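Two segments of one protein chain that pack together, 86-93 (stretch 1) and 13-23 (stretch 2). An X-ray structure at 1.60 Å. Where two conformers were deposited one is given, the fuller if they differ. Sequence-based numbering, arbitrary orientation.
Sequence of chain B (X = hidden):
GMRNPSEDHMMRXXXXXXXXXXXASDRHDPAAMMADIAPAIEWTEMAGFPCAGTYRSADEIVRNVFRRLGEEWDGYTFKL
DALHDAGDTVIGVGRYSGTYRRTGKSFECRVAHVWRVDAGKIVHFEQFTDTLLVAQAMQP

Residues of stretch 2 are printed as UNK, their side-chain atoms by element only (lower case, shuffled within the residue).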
ATOM      1  N   ALA B  86       6.591  -3.383 -13.194  1.00 11.96           N
ATOM      2  CA  ALA B  86       5.846  -4.614 -13.522  1.00 11.66           C
ATOM      3  C   ALA B  86       5.183  -4.451 -14.910  1.00 12.54           C
ATOM      4  O   ALA B  86       4.063  -4.919 -15.177  1.00 13.90           O
ATOM      5  CB  ALA B  86       4.792  -4.905 -12.412  1.00 10.27           C
ATOM      6  N   GLY B  87       5.852  -3.746 -15.805  1.00 12.74           N
ATOM      7  CA  GLY B  87       5.406  -3.683 -17.198  1.00 12.06           C
ATOM      8  C   GLY B  87       4.398  -2.576 -17.413  1.00 11.39           C
ATOM      9  O   GLY B  87       4.737  -1.387 -17.322  1.00 11.62           O
ATOM     10  N   ASP B  88       3.139  -2.941 -17.606  1.00 11.83           N
ATOM     11  CA  ASP B  88       2.093  -1.936 -17.730  1.00 13.73           C
ATOM     12  C   ASP B  88       1.678  -1.384 -16.387  1.00 13.34           C
ATOM     13  O   ASP B  88       1.043  -0.328 -16.318  1.00 12.76           O
ATOM     14  CB  ASP B  88       0.869  -2.508 -18.418  1.00 14.10           C
ATOM     15  CG  ASP B  88       1.139  -2.874 -19.879  1.00 22.40           C
ATOM     16  OD1 ASP B  88       2.048  -2.260 -20.482  1.00 24.43           O
ATOM     17  OD2 ASP B  88       0.443  -3.788 -20.379  1.00 37.05           O
ATOM     18  N   THR B  89       2.008  -2.114 -15.323  0.50 12.15           N
ATOM     19  CA  THR B  89       1.800  -1.621 -13.962  0.50 12.03           C
ATOM     20  C   THR B  89       3.151  -1.192 -13.395  0.50  9.76           C
ATOM     21  O   THR B  89       4.213  -1.751 -13.740  0.50  8.71           O
ATOM     22  CB  THR B  89       1.115  -2.677 -13.032  0.50 11.31           C
ATOM     23  OG1 THR B  89       1.020  -2.186 -11.682  0.50 22.55           O
ATOM     24  CG2 THR B  89       1.887  -3.940 -13.022  0.50 12.43           C
ATOM     25  N   VAL B  90       3.104  -0.174 -12.542  1.00 10.40           N
ATOM     26  CA  VAL B  90       4.316   0.357 -11.921  1.00  9.04           C
ATOM     27  C   VAL B  90       3.929   0.607 -10.460  1.00 10.32           C
ATOM     28  O   VAL B  90       2.820   1.083 -10.229  1.00 10.44           O
ATOM     29  CB  VAL B  90       4.744   1.660 -12.564  1.00 10.28           C
ATOM     30  CG1 VAL B  90       6.068   2.217 -11.931  1.00 10.86           C
ATOM     31  CG2 VAL B  90       4.876   1.463 -14.091  1.00 12.74           C
ATOM     32  N   ILE B  91       4.800   0.276  -9.496  1.00  8.96           N
ATOM     33  CA  ILE B  91       4.469   0.478  -8.077  1.00  7.60           C
ATOM     34  C   ILE B  91       5.534   1.379  -7.444  1.00 11.06           C
ATOM     35  O   ILE B  91       6.713   1.015  -7.362  1.00 10.86           O
ATOM     36  CB  ILE B  91       4.355  -0.880  -7.296  1.00  9.87           C
ATOM     37  CG1 ILE B  91       3.294  -1.770  -7.964  1.00 11.39           C
ATOM     38  CG2 ILE B  91       4.037  -0.660  -5.811  1.00  9.40           C
ATOM     39  CD1 ILE B  91       3.759  -2.617  -9.175  1.00 11.48           C
ATOM     40  N   GLY B  92       5.094   2.543  -6.965  1.00  9.01           N
ATOM     41  CA  GLY B  92       5.965   3.473  -6.238  1.00  9.11           C
ATOM     42  C   GLY B  92       5.853   3.201  -4.740  1.00  9.46           C
ATOM     43  O   GLY B  92       4.774   2.811  -4.264  1.00 11.02           O
ATOM     44  N   VAL B  93       6.954   3.330  -3.995  1.00 10.02           N
ATOM     45  CA  VAL B  93       6.915   3.135  -2.550  1.00 10.25           C
ATOM     46  C   VAL B  93       7.714   4.269  -1.954  1.00 11.08           C
ATOM     47  O   VAL B  93       8.751   4.675  -2.493  1.00 11.21           O
ATOM     48  CB  VAL B  93       7.527   1.801  -2.137  1.00  9.30           C
ATOM     49  CG1 VAL B  93       7.532   1.677  -0.592  1.00 12.25           C
ATOM     50  CG2 VAL B  93       6.831   0.607  -2.827  1.00 11.15           C
ATOM     51  N   UNK B  13       8.423   4.102 -21.561  1.00 11.98           N
ATOM     52  CA  UNK B  13       7.809   2.985 -20.897  1.00 11.16           C
ATOM     53  C   UNK B  13       6.869   3.513 -19.822  1.00 11.41           C
ATOM     54  O   UNK B  13       7.010   4.640 -19.342  1.00 11.03           O
ATOM     55  c   UNK B  13       8.813   2.083 -20.232  1.00 12.89           C
ATOM     56  c   UNK B  13       9.908   1.549 -21.269  1.00 11.82           C
ATOM     57  o   UNK B  13       9.451   2.807 -19.171  1.00 13.90           O
ATOM     58  N   UNK B  14       5.904   2.683 -19.409  1.00 11.15           N
ATOM     59  CA  UNK B  14       5.142   3.068 -18.202  1.00 10.72           C
ATOM     60  C   UNK B  14       5.948   3.488 -16.990  1.00 10.44           C
ATOM     61  O   UNK B  14       5.590   4.436 -16.287  1.00  9.95           O
ATOM     62  c   UNK B  14       4.052   1.210 -19.325  1.00 13.20           C
ATOM     63  c   UNK B  14       5.374   1.454 -20.045  1.00 13.57           C
ATOM     64  c   UNK B  14       4.307   1.799 -17.916  1.00 10.50           C
ATOM     65  N   UNK B  15       7.042   2.769 -16.707  1.00 10.03           N
ATOM     66  CA  UNK B  15       7.928   3.148 -15.621  1.00 10.77           C
ATOM     67  C   UNK B  15       8.398   4.615 -15.760  1.00  9.46           C
ATOM     68  O   UNK B  15       8.401   5.400 -14.808  1.00 10.88           O
ATOM     69  c   UNK B  15      12.197   3.049 -12.678  1.00 12.60           C
ATOM     70  c   UNK B  15      12.170   3.732 -13.883  1.00 11.39           C
ATOM     71  c   UNK B  15       9.144   2.183 -15.588  1.00  9.92           C
ATOM     72  o   UNK B  15      13.180   3.342 -11.735  1.00 14.19           O
ATOM     73  c   UNK B  15      10.259   1.789 -13.340  1.00 11.51           C
ATOM     74  c   UNK B  15      11.185   3.435 -14.794  1.00  8.48           C
ATOM     75  c   UNK B  15      10.218   2.481 -14.551  1.00 10.89           C
ATOM     76  c   UNK B  15      11.243   2.063 -12.410  1.00 11.85           C
ATOM     77  N   UNK B  16       8.875   4.954 -16.955  1.00 10.42           N
ATOM     78  CA  UNK B  16       9.374   6.315 -17.231  1.00 10.72           C
ATOM     79  C   UNK B  16       8.284   7.362 -17.104  1.00 10.73           C
ATOM     80  O   UNK B  16       8.488   8.450 -16.527  1.00 11.15           O
ATOM     81  o   UNK B  16      11.216   5.050 -20.996  1.00 12.14           O
ATOM     82  c   UNK B  16      11.308   5.579 -18.711  1.00 13.54           C
ATOM     83  c   UNK B  16       9.994   6.339 -18.620  1.00 11.69           C
ATOM     84  c   UNK B  16      11.856   5.574 -20.109  1.00 15.63           C
ATOM     85  n   UNK B  16      12.998   6.234 -20.339  1.00 12.13           N
ATOM     86  N   UNK B  17       7.105   7.042 -17.628  1.00 10.02           N
ATOM     87  CA  UNK B  17       5.954   7.928 -17.541  1.00  9.48           C
ATOM     88  C   UNK B  17       5.605   8.226 -16.066  1.00  8.74           C
ATOM     89  O   UNK B  17       5.326   9.352 -15.672  1.00 11.53           O
ATOM     90  c   UNK B  17       5.059   7.313 -19.787  1.00 13.62           C
ATOM     91  c   UNK B  17       3.389   8.102 -18.019  1.00 11.17           C
ATOM     92  c   UNK B  17       4.065   6.550 -20.692  1.00 12.68           C
ATOM     93  c   UNK B  17       4.736   7.323 -18.286  1.00 11.00           C
ATOM     94  N   UNK B  18       5.598   7.180 -15.239  1.00  9.95           N
ATOM     95  CA  UNK B  18       5.300   7.358 -13.819  1.00 11.09           C
ATOM     96  C   UNK B  18       6.437   8.080 -13.112  1.00 11.64           C
ATOM     97  O   UNK B  18       6.203   8.988 -12.333  1.00 11.60           O
ATOM     98  c   UNK B  18       3.687   5.441 -13.724  1.00  9.88           C
ATOM     99  c   UNK B  18       4.993   5.992 -13.157  1.00  9.08           C
ATOM    100  c   UNK B  18       4.937   6.095 -11.602  1.00 10.75           C
ATOM    101  N   UNK B  19       7.695   7.725 -13.421  1.00 11.29           N
ATOM    102  CA  UNK B  19       8.828   8.500 -12.917  1.00 11.25           C
ATOM    103  C   UNK B  19       8.708   9.989 -13.264  1.00  8.97           C
ATOM    104  O   UNK B  19       9.001  10.854 -12.415  1.00 11.89           O
ATOM    105  c   UNK B  19      10.157   7.931 -13.450  1.00  9.66           C
ATOM    106  N   UNK B  20       8.320  10.292 -14.505  1.00 11.15           N
ATOM    107  CA  UNK B  20       8.109  11.710 -14.904  1.00 10.95           C
ATOM    108  C   UNK B  20       7.053  12.402 -14.029  1.00 12.71           C
ATOM    109  O   UNK B  20       7.202  13.561 -13.617  1.00 11.34           O
ATOM    110  c   UNK B  20       7.632  11.798 -16.333  1.00 12.26           C
ATOM    111  o   UNK B  20       8.338  11.318 -18.507  1.00 19.10           O
ATOM    112  c   UNK B  20       8.716  11.522 -17.341  1.00 14.43           C
ATOM    113  o   UNK B  20       9.920  11.551 -17.012  1.00 13.45           O
ATOM    114  N   UNK B  21       5.952  11.685 -13.772  1.00 10.56           N
ATOM    115  CA  UNK B  21       4.931  12.190 -12.846  1.00 10.50           C
ATOM    116  C   UNK B  21       5.524  12.545 -11.479  1.00 12.59           C
ATOM    117  O   UNK B  21       5.294  13.620 -10.954  1.00 13.26           O
ATOM    118  c   UNK B  21       1.321  12.895 -10.547  1.00 12.93           C
ATOM    119  n   UNK B  21       1.866  12.616 -11.717  1.00 13.28           N
ATOM    120  n   UNK B  21       1.909  12.164  -9.622  1.00 11.87           N
ATOM    121  c   UNK B  21       2.888  11.407 -10.212  1.00 12.62           C
ATOM    122  c   UNK B  21       3.736  11.234 -12.641  1.00 10.57           C
ATOM    123  c   UNK B  21       2.856  11.676 -11.539  1.00 10.47           C
ATOM    124  N   UNK B  22       6.273  11.620 -10.899  1.00 13.01           N
ATOM    125  CA  UNK B  22       6.814  11.831  -9.563  1.00 13.80           C
ATOM    126  C   UNK B  22       7.767  13.021  -9.512  1.00 13.89           C
ATOM    127  O   UNK B  22       7.731  13.802  -8.575  1.00 14.19           O
ATOM    128  c   UNK B  22       5.874   7.210  -8.412  1.00  9.38           C
ATOM    129  c   UNK B  22       7.536  10.591  -9.070  1.00 13.17           C
ATOM    130  c   UNK B  22       5.724   9.797  -7.448  1.00 10.92           C
ATOM    131  c   UNK B  22       6.697   8.215  -8.932  1.00 11.27           C
ATOM    132  c   UNK B  22       4.883   8.772  -6.883  1.00 10.66           C
ATOM    133  o   UNK B  22       4.263   6.462  -6.866  1.00  9.94           O
ATOM    134  c   UNK B  22       6.619   9.524  -8.484  1.00 10.33           C
ATOM    135  c   UNK B  22       5.000   7.492  -7.382  1.00  7.32           C
ATOM    136  N   UNK B  23       8.562  13.163 -10.566  1.00 11.29           N
ATOM    137  CA  UNK B  23       9.479  14.278 -10.654  1.00 12.12           C
ATOM    138  C   UNK B  23       8.708  15.604 -10.687  1.00 12.42           C
ATOM    139  O   UNK B  23       9.083  16.560 -10.007  1.00 13.24           O
ATOM    140  c   UNK B  23      10.395  14.123 -11.878  1.00 11.80           C
TER
HETATM  141  O   HOH W   1       7.210  -0.216 -17.578  1.00 14.22           O

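Position 13 has one carbon carrying one oxygen and one carbon, a branched hydroxyl side chain, and touches nothing on stretch 1. It is Thr 13. Standing just before the helix, it suits the N-cap: its OG1 accepts from the backbone N of position 16 at 3.1 Å, satisfying an amide that has no helical carbonyl to bond.

At position 14, three carbons close a ring onto the backbone N, and CB lies 3.3 Å from Gly 87 O. This is Pro 14. In the first turn of a helix the missing N-H costs no hydrogen bond. Its CG is 4.0 Å from Asp 88 CA, so the ring packs against the turn before the strand.

Position 15 has one carbon leading to a six-carbon ring with an oxygen, a ring carbon lying near Val 90. It is Tyr 15, whose CD2 is 4.4 Å from Val 90 CG1; the ring lays carbon beside the valine at the partly exposed border of the contact.

Position 16 has three carbons, the third carrying one oxygen and one nitrogen, and points away from the strand. As Gln 16, it completes the capping box: Thr 13 N donates to Gln 16 OE1 at 3.0 Å.

Position 17, four carbons forked at the first with one longer arm, touches nothing on stretch 1. It is Ile 17, apolar in a buried site. Position 18 has one carbon carrying two more, one of them near Val 90. This is Val 18, whose CG1 meets Val 90 CG1 at 4.1 Å, apolar against apolar.

A single carbon at position 19, without contact to stretch 1, gives Ala 19, a good helix former. Position 20 has two carbons, the second carrying two oxygens, out of reach of stretch 1: Asp 20, its carboxylate hydrogen-bonded just outside the stretch. Position 21, one carbon and a five-membered ring of three carbons and two nitrogens, also touches nothing there. It is His 21, buried with both nitrogens hydrogen-bonded elsewhere in the structure.

Position 22 has one carbon, then a six-carbon ring bearing an oxygen that lies near Gly 92. In Tyr 22, OH comes 3.5 Å from Gly 92 CA; a CB on Gly 92 would sit 2.1 Å from OH, so the glycine makes room for the phenol. Position 23, one carbon beyond reach, is Ala 23, again favourable to helix.

Val 90 points toward the helix and is the hub, touching Pro 14, Tyr 15 and Val 18; Gly 92 occupies the same strand face. No direct hydrogen bond joins the stretches, but a water O accepts from Tyr 15 N (3.1 Å) and donates to Gly 87 O (2.7 Å).

Stretch 2, residues 13-23: TPYQIVADHYA
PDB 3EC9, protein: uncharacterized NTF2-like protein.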